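Local coordinates for protein beta-galactosidase (Geobacillus stearothermophilus, PDB 4OIF) that probably hydrolyses terminal non-reducing beta-D-galactose residues from beta-D-galactosides, as a zinc-binding intracellular enzyme of glycoside hydrolase family 42, at residues Q444-I454 with D600-M611. Numbering follows the deposited sequence.
Sequences QHYRPFWERDI and DQFHRDFYQELM
Asp600 OD1 is gripped by two groups: Arg447 NE forms a salt bridge to it at 3.0 Å, and a water donates to it while also donating to Gln444 O and meeting His603 ND1. Asp600 OD2 lies over the rim of one face of the Arg447 guanidinium, the planes 47° apart, whereas Glu451 meets Arg604 nearly coplanar, at 13°, completing a salt-bridge network of four residues. There the grip is side-on: Arg604 NE reaches Glu451 OE1 at 2.7 Å and Arg604 NH2 reaches Glu451 OE2 at 3.2 Å, each on a syn lone pair. Arg604 is extended from CG to NE, which carries its guanidinium across to the carboxylate, and NH1 bonds Gln601 OE1. A leucine at Arg604 would probably leave the Glu451 carboxylate without its paired donors and Gln601 OE1 without NH1. Farther along, Arg452 NE donates to Gln608 OE1 at 2.8 Å.

Next to the salt bridges, Pro448 is a knob among His603, Arg604, Tyr607 and Met611. In an aromatic cluster, His445 ND1 and Tyr607 OH share a nearly straight hydrogen bond of 2.9 Å in the imidazole plane, and the edge of His603 points at a face of His445. Phe449 turns its edge to a face of Tyr607, offset, Phe449 CZ lying 3.5 Å from Tyr607 CD1; Met611 CE makes a CH-pi contact over a Phe449 face.

This is helix-helix packing within the trimerisation domain, away from the annotated sites: the axes of segments 444-451 and 600-611 come within 8.6 Å and cross at -61°. Phe449 and Tyr607 both rest on strand 470-473, Tyr607 also on strand 496-500, and Arg447 reaches helix 296-312 at Met301.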
loop_
_atom_site.group_PDB
_atom_site.type_symbol
_atom_site.label_atom_id
_atom_site.label_comp_id
_atom_site.label_asym_id
_atom_site.label_seq_id
_atom_site.Cartn_x
_atom_site.Cartn_y
_atom_site.Cartn_z
ATOM N N GLN A 444 18.156 21.361 5.931
ATOM C CA GLN A 444 19.511 21.242 5.390
ATOM C C GLN A 444 20.214 22.588 5.402
ATOM O O GLN A 444 21.425 22.669 5.640
ATOM C CB GLN A 444 19.512 20.691 3.962
ATOM C CG GLN A 444 19.140 19.239 3.872
ATOM C CD GLN A 444 19.497 18.507 5.142
ATOM O OE1 GLN A 444 20.681 18.313 5.453
ATOM N NE2 GLN A 444 18.474 18.106 5.904
ATOM N N HIS A 445 19.468 23.654 5.142
ATOM C CA HIS A 445 20.134 24.955 5.143
ATOM C C HIS A 445 20.329 25.510 6.561
ATOM O O HIS A 445 21.257 26.273 6.829
ATOM C CB HIS A 445 19.370 25.910 4.237
ATOM C CG HIS A 445 19.531 25.571 2.789
ATOM N ND1 HIS A 445 20.331 26.300 1.936
ATOM C CD2 HIS A 445 19.063 24.523 2.066
ATOM C CE1 HIS A 445 20.312 25.743 0.739
ATOM N NE2 HIS A 445 19.551 24.664 0.791
ATOM N N TYR A 446 19.481 25.069 7.473
ATOM C CA TYR A 446 19.620 25.371 8.885
ATOM C C TYR A 446 20.867 24.717 9.481
ATOM O O TYR A 446 21.526 25.293 10.352
ATOM C CB TYR A 446 18.358 24.888 9.590
ATOM C CG TYR A 446 18.227 25.083 11.083
ATOM C CD1 TYR A 446 17.863 26.312 11.611
ATOM C CD2 TYR A 446 18.349 24.003 11.955
ATOM C CE1 TYR A 446 17.679 26.481 12.974
ATOM C CE2 TYR A 446 18.160 24.155 13.324
ATOM C CZ TYR A 446 17.821 25.402 13.831
ATOM O OH TYR A 446 17.632 25.573 15.196
ATOM N N ARG A 447 21.181 23.512 9.000
ATOM C CA ARG A 447 22.209 22.668 9.611
ATOM C C ARG A 447 23.536 23.379 9.972
ATOM O O ARG A 447 23.987 23.271 11.105
ATOM C CB ARG A 447 22.509 21.456 8.716
ATOM C CG ARG A 447 23.639 20.582 9.264
ATOM C CD ARG A 447 24.125 19.568 8.255
ATOM N NE ARG A 447 23.050 18.665 7.866
ATOM C CZ ARG A 447 22.646 17.639 8.610
ATOM N NH1 ARG A 447 23.237 17.390 9.774
ATOM N NH2 ARG A 447 21.657 16.859 8.193
ATOM N N PRO A 448 24.162 24.105 9.026
ATOM C CA PRO A 448 25.438 24.731 9.406
ATOM C C PRO A 448 25.305 25.758 10.526
ATOM O O PRO A 448 26.228 25.913 11.315
ATOM C CB PRO A 448 25.902 25.412 8.107
ATOM C CG PRO A 448 25.197 24.691 7.025
ATOM C CD PRO A 448 23.850 24.340 7.605
ATOM N N PHE A 449 24.168 26.438 10.607
ATOM C CA PHE A 449 23.969 27.456 11.642
ATOM C C PHE A 449 23.748 26.798 13.001
ATOM O O PHE A 449 24.259 27.264 14.018
ATOM C CB PHE A 449 22.811 28.380 11.247
ATOM C CG PHE A 449 23.104 29.169 9.999
ATOM C CD1 PHE A 449 23.705 30.417 10.077
ATOM C CD2 PHE A 449 22.864 28.624 8.742
ATOM C CE1 PHE A 449 24.025 31.128 8.932
ATOM C CE2 PHE A 449 23.176 29.326 7.589
ATOM C CZ PHE A 449 23.757 30.581 7.683
ATOM N N TRP A 450 23.027 25.683 13.002
ATOM C CA TRP A 450 22.849 24.890 14.206
ATOM C C TRP A 450 24.203 24.370 14.677
ATOM O O TRP A 450 24.513 24.431 15.860
ATOM C CB TRP A 450 21.879 23.724 13.953
ATOM C CG TRP A 450 21.411 23.021 15.207
ATOM C CD1 TRP A 450 20.458 23.456 16.092
ATOM C CD2 TRP A 450 21.870 21.760 15.704
ATOM N NE1 TRP A 450 20.302 22.543 17.112
ATOM C CE2 TRP A 450 21.155 21.492 16.894
ATOM C CE3 TRP A 450 22.821 20.831 15.262
ATOM C CZ2 TRP A 450 21.366 20.334 17.648
ATOM C CZ3 TRP A 450 23.025 19.686 16.005
ATOM C CH2 TRP A 450 22.303 19.446 17.190
ATOM N N GLU A 451 25.008 23.874 13.739
ATOM C CA GLU A 451 26.313 23.306 14.065
ATOM C C GLU A 451 27.278 24.374 14.600
ATOM O O GLU A 451 28.263 24.049 15.255
ATOM C CB GLU A 451 26.911 22.590 12.836
ATOM C CG GLU A 451 26.250 21.248 12.515
ATOM C CD GLU A 451 26.825 20.540 11.294
ATOM O OE1 GLU A 451 27.755 21.084 10.678
ATOM O OE2 GLU A 451 26.339 19.439 10.937
ATOM N N ARG A 452 26.970 25.641 14.340
ATOM C CA ARG A 452 27.783 26.757 14.797
ATOM C C ARG A 452 27.123 27.548 15.930
ATOM O O ARG A 452 27.670 28.550 16.394
ATOM C CB ARG A 452 28.073 27.700 13.633
ATOM C CG ARG A 452 29.022 27.143 12.606
ATOM C CD ARG A 452 30.449 27.288 13.061
ATOM N NE ARG A 452 31.365 26.982 11.973
ATOM C CZ ARG A 452 32.250 25.993 11.999
ATOM N NH1 ARG A 452 32.346 25.216 13.070
ATOM N NH2 ARG A 452 33.042 25.788 10.952
ATOM N N ASP A 453 25.940 27.121 16.348
ATOM C CA ASP A 453 25.258 27.750 17.472
ATOM C C ASP A 453 24.901 29.184 17.121
ATOM O O ASP A 453 24.869 30.070 17.974
ATOM C CB ASP A 453 26.134 27.688 18.726
ATOM C CG ASP A 453 26.627 26.285 19.008
ATOM O OD1 ASP A 453 25.819 25.342 18.880
ATOM O OD2 ASP A 453 27.821 26.114 19.322
ATOM N N ILE A 454 24.636 29.410 15.845
ATOM C CA ILE A 454 24.219 30.720 15.390
ATOM C C ILE A 454 22.699 30.833 15.445
ATOM O O ILE A 454 21.988 30.010 14.867
ATOM C CB ILE A 454 24.731 30.991 13.980
ATOM C CG1 ILE A 454 26.259 31.057 14.025
ATOM C CG2 ILE A 454 24.134 32.271 13.444
ATOM C CD1 ILE A 454 26.881 31.607 12.795
ATOM N N ASP A 600 25.993 17.968 2.577
ATOM C CA ASP A 600 26.118 18.810 3.773
ATOM C C ASP A 600 27.337 19.736 3.788
ATOM O O ASP A 600 27.256 20.916 4.173
ATOM C CB ASP A 600 26.171 17.919 5.008
ATOM C CG ASP A 600 24.824 17.330 5.367
ATOM O OD1 ASP A 600 23.781 17.939 5.041
ATOM O OD2 ASP A 600 24.811 16.261 6.008
ATOM N N GLN A 601 28.469 19.187 3.372
ATOM C CA GLN A 601 29.727 19.899 3.449
ATOM C C GLN A 601 29.661 21.168 2.620
ATOM O O GLN A 601 30.263 22.184 2.987
ATOM C CB GLN A 601 30.891 19.014 2.983
ATOM C CG GLN A 601 32.257 19.569 3.355
ATOM C CD GLN A 601 32.366 19.836 4.850
ATOM O OE1 GLN A 601 31.933 19.020 5.668
ATOM N NE2 GLN A 601 32.917 20.996 5.212
ATOM N N PHE A 602 28.920 21.124 1.513
ATOM C CA PHE A 602 28.782 22.324 0.691
ATOM C C PHE A 602 28.160 23.445 1.486
ATOM O O PHE A 602 28.680 24.555 1.491
ATOM C CB PHE A 602 27.941 22.109 -0.566
ATOM C CG PHE A 602 27.664 23.398 -1.308
ATOM C CD1 PHE A 602 28.623 23.956 -2.135
ATOM C CD2 PHE A 602 26.474 24.072 -1.142
ATOM C CE1 PHE A 602 28.383 25.150 -2.798
ATOM C CE2 PHE A 602 26.237 25.267 -1.805
ATOM C CZ PHE A 602 27.192 25.802 -2.630
ATOM N N HIS A 603 27.043 23.161 2.146
ATOM C CA HIS A 603 26.364 24.191 2.915
ATOM C C HIS A 603 27.250 24.660 4.056
ATOM O O HIS A 603 27.294 25.858 4.364
ATOM C CB HIS A 603 25.017 23.681 3.428
ATOM C CG HIS A 603 24.099 23.254 2.327
ATOM N ND1 HIS A 603 23.635 21.966 2.204
ATOM C CD2 HIS A 603 23.601 23.937 1.269
ATOM C CE1 HIS A 603 22.878 21.876 1.123
ATOM N NE2 HIS A 603 22.838 23.058 0.540
ATOM N N ARG A 604 27.978 23.726 4.659
ATOM C CA ARG A 604 28.919 24.108 5.696
ATOM C C ARG A 604 29.905 25.155 5.170
ATOM O O ARG A 604 30.045 26.219 5.761
ATOM C CB ARG A 604 29.658 22.889 6.231
ATOM C CG ARG A 604 28.783 21.952 7.046
ATOM C CD ARG A 604 29.637 21.006 7.874
ATOM N NE ARG A 604 28.830 19.964 8.478
ATOM C CZ ARG A 604 28.733 18.726 8.005
ATOM N NH1 ARG A 604 29.418 18.359 6.924
ATOM N NH2 ARG A 604 27.960 17.850 8.626
ATOM N N ASP A 605 30.546 24.882 4.037
ATOM C CA ASP A 605 31.576 25.781 3.508
ATOM C C ASP A 605 30.999 27.129 2.995
ATOM O O ASP A 605 31.502 28.232 3.321
ATOM C CB ASP A 605 32.359 25.050 2.411
ATOM C CG ASP A 605 33.110 23.798 2.940
ATOM O OD1 ASP A 605 33.255 23.640 4.168
ATOM O OD2 ASP A 605 33.572 22.966 2.135
ATOM N N PHE A 606 29.925 27.026 2.221
ATOM C CA PHE A 606 29.228 28.171 1.646
ATOM C C PHE A 606 28.790 29.150 2.737
ATOM O O PHE A 606 29.094 30.373 2.726
ATOM C CB PHE A 606 28.014 27.671 0.835
ATOM C CG PHE A 606 27.250 28.763 0.146
ATOM C CD1 PHE A 606 27.622 29.197 -1.116
ATOM C CD2 PHE A 606 26.172 29.371 0.768
ATOM C CE1 PHE A 606 26.920 30.228 -1.749
ATOM C CE2 PHE A 606 25.481 30.395 0.143
ATOM C CZ PHE A 606 25.861 30.823 -1.120
ATOM N N TYR A 607 28.072 28.589 3.701
ATOM C CA TYR A 607 27.533 29.405 4.769
ATOM C C TYR A 607 28.619 29.820 5.751
ATOM O O TYR A 607 28.459 30.807 6.454
ATOM C CB TYR A 607 26.395 28.676 5.482
ATOM C CG TYR A 607 25.110 28.707 4.685
ATOM C CD1 TYR A 607 24.527 29.916 4.324
ATOM C CD2 TYR A 607 24.488 27.537 4.285
ATOM C CE1 TYR A 607 23.359 29.958 3.589
ATOM C CE2 TYR A 607 23.318 27.569 3.546
ATOM C CZ TYR A 607 22.758 28.778 3.209
ATOM O OH TYR A 607 21.597 28.806 2.484
ATOM N N GLN A 608 29.730 29.091 5.784
ATOM C CA GLN A 608 30.841 29.495 6.628
ATOM C C GLN A 608 31.362 30.800 6.100
ATOM O O GLN A 608 31.599 31.757 6.865
ATOM C CB GLN A 608 31.960 28.460 6.642
ATOM C CG GLN A 608 33.007 28.743 7.703
ATOM C CD GLN A 608 32.415 28.715 9.110
ATOM O OE1 GLN A 608 31.495 27.941 9.396
ATOM N NE2 GLN A 608 32.934 29.569 9.990
ATOM N N GLU A 609 31.530 30.834 4.778
ATOM C CA GLU A 609 31.947 32.070 4.128
ATOM C C GLU A 609 30.965 33.188 4.393
ATOM O O GLU A 609 31.376 34.321 4.657
ATOM C CB GLU A 609 32.115 31.880 2.629
ATOM C CG GLU A 609 33.367 31.127 2.271
ATOM C CD GLU A 609 34.146 31.822 1.191
ATOM O OE1 GLU A 609 33.693 32.901 0.749
ATOM O OE2 GLU A 609 35.199 31.288 0.779
ATOM N N LEU A 610 29.671 32.891 4.330
ATOM C CA LEU A 610 28.718 33.964 4.649
ATOM C C LEU A 610 28.802 34.427 6.122
ATOM O O LEU A 610 28.547 35.591 6.422
ATOM C CB LEU A 610 27.289 33.538 4.312
ATOM C CG LEU A 610 26.972 33.693 2.822
ATOM C CD1 LEU A 610 25.554 33.219 2.490
ATOM C CD2 LEU A 610 27.174 35.143 2.374
ATOM N N MET A 611 29.172 33.524 7.029
ATOM C CA MET A 611 29.265 33.829 8.461
ATOM C C MET A 611 30.473 34.714 8.751
ATOM O O MET A 611 30.424 35.601 9.603
ATOM C CB MET A 611 29.381 32.548 9.298
ATOM C CG MET A 611 28.129 31.692 9.450
ATOM S SD MET A 611 28.592 30.043 10.056
ATOM C CE MET A 611 27.050 29.145 9.886
HETATM O O HOH W 1 23.345 20.749 5.045
#